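Local coordinates for thioesterase superfamily protein (Shewanella loihica, PDB 2PRX), which probably hydrolyses thioesters, as a two-subunit member of the hotdog-fold thioesterase superfamily, at residues 60-63 and 64-68. Sequence-based numbering, arbitrary orientation.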
# COMPACT_ATOMS: atom_id res chain seq x y z
N GLY A 60 1.74 0.20 5.45
CA GLY A 60 1.51 -0.86 4.49
C GLY A 60 0.15 -1.57 4.69
O GLY A 60 -0.50 -1.85 3.71
N LEU A 61 -0.10 -1.87 5.96
CA LEU A 61 -1.37 -2.45 6.36
C LEU A 61 -2.51 -1.53 5.96
O LEU A 61 -3.49 -1.95 5.35
CB LEU A 61 -1.41 -2.74 7.87
CG LEU A 61 -2.75 -3.34 8.32
CD1 LEU A 61 -3.06 -4.65 7.60
CD2 LEU A 61 -2.74 -3.55 9.82
N ILE A 62 -2.40 -0.25 6.30
CA ILE A 62 -3.41 0.75 5.91
C ILE A 62 -3.57 0.77 4.41
O ILE A 62 -4.66 0.64 3.86
CB ILE A 62 -3.01 2.10 6.53
CG1 ILE A 62 -2.99 2.01 8.05
CG2 ILE A 62 -3.89 3.24 6.04
CD1 ILE A 62 -2.95 3.30 8.83
N ALA A 63 -2.49 0.90 3.65
CA ALA A 63 -2.62 0.86 2.20
C ALA A 63 -3.21 -0.46 1.71
O ALA A 63 -3.89 -0.44 0.67
CB ALA A 63 -1.27 1.08 1.52
N SER A 64 -2.95 -1.54 2.43
CA SER A 64 -3.44 -2.86 2.07
C SER A 64 -4.97 -2.90 2.20
O SER A 64 -5.58 -3.45 1.27
CB SER A 64 -2.86 -4.00 2.90
OG SER A 64 -1.45 -4.06 2.89
N LEU A 65 -5.48 -2.36 3.29
CA LEU A 65 -6.95 -2.40 3.56
C LEU A 65 -7.68 -1.48 2.62
O LEU A 65 -8.85 -1.70 2.22
CB LEU A 65 -7.21 -2.07 5.02
CG LEU A 65 -6.55 -2.99 6.06
CD1 LEU A 65 -6.60 -2.38 7.45
CD2 LEU A 65 -7.22 -4.36 6.05
N ILE A 66 -7.11 -0.38 2.18
CA ILE A 66 -7.82 0.45 1.20
C ILE A 66 -7.98 -0.27 -0.13
O ILE A 66 -9.03 -0.23 -0.79
CB ILE A 66 -7.09 1.79 1.01
CG1 ILE A 66 -7.34 2.79 2.14
CG2 ILE A 66 -7.42 2.37 -0.35
CD1 ILE A 66 -6.22 3.80 2.27
N ASP A 67 -6.91 -0.94 -0.54
CA ASP A 67 -6.88 -1.72 -1.77
C ASP A 67 -7.96 -2.79 -1.80
O ASP A 67 -8.70 -2.94 -2.77
CB ASP A 67 -5.51 -2.38 -1.90
CG ASP A 67 -5.27 -3.20 -3.14
OD1 ASP A 67 -6.17 -3.34 -3.98
OD2 ASP A 67 -4.12 -3.70 -3.26
N CYS A 68 -8.05 -3.57 -0.72
CA CYS A 68 -9.02 -4.68 -0.83
C CYS A 68 -10.41 -4.12 -0.58
O CYS A 68 -11.40 -4.63 -1.12
CB CYS A 68 -8.64 -5.82 0.11
SG CYS A 68 -7.09 -6.67 -0.30
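The carbonyl of Gly60 is a flat acceptor approached from both faces by one residue, Ser64: the hydroxyl OG comes from above one face, 2.5 Å from Gly60 O and 38° out of the carbonyl plane, while the backbone N of Ser64 reaches the same oxygen from the opposite face at 2.8 Å. The serine can bend back because its chi1 of -56° sets OG beside its own backbone N, a torsion from which a helical serine can reach the carbonyl four residues earlier. Serine thus suits a buried helix position, its hydroxyl hydrogen taken up by a backbone carbonyl, and an alanine here would probably leave Gly60 O with a single donor across this turn and open a small gap where OG sat. The next two backbone bonds continue the alpha-helical pattern, with Leu65 N donating to Leu61 O at 2.9 Å and Ile66 N to Ile62 O at 3.1 Å. Apolar side chains one turn apart meet along two neighbouring lines of the helix: Leu61 CG meets Leu65 CD1 at 4.1 Å, the two side chains crossing at a slant, and Ile62 CG2 lies 4.5 Å from Ile66 CD1. All this belongs to helix 59-78, the central helix of the hotdog fold, wrapped by the antiparallel sheet. Leu61 and Leu65 rest on Phe44 of strand 39-44, whereas Ala63, small enough for close approach, and Ile66 pack on strand 95-104, where Asp67 OD1 is hydrogen-bonded to Thr97. Ser64 itself packs against Gly60 of the second subunit, so this stretch of helix also helps form the interface between the two chains.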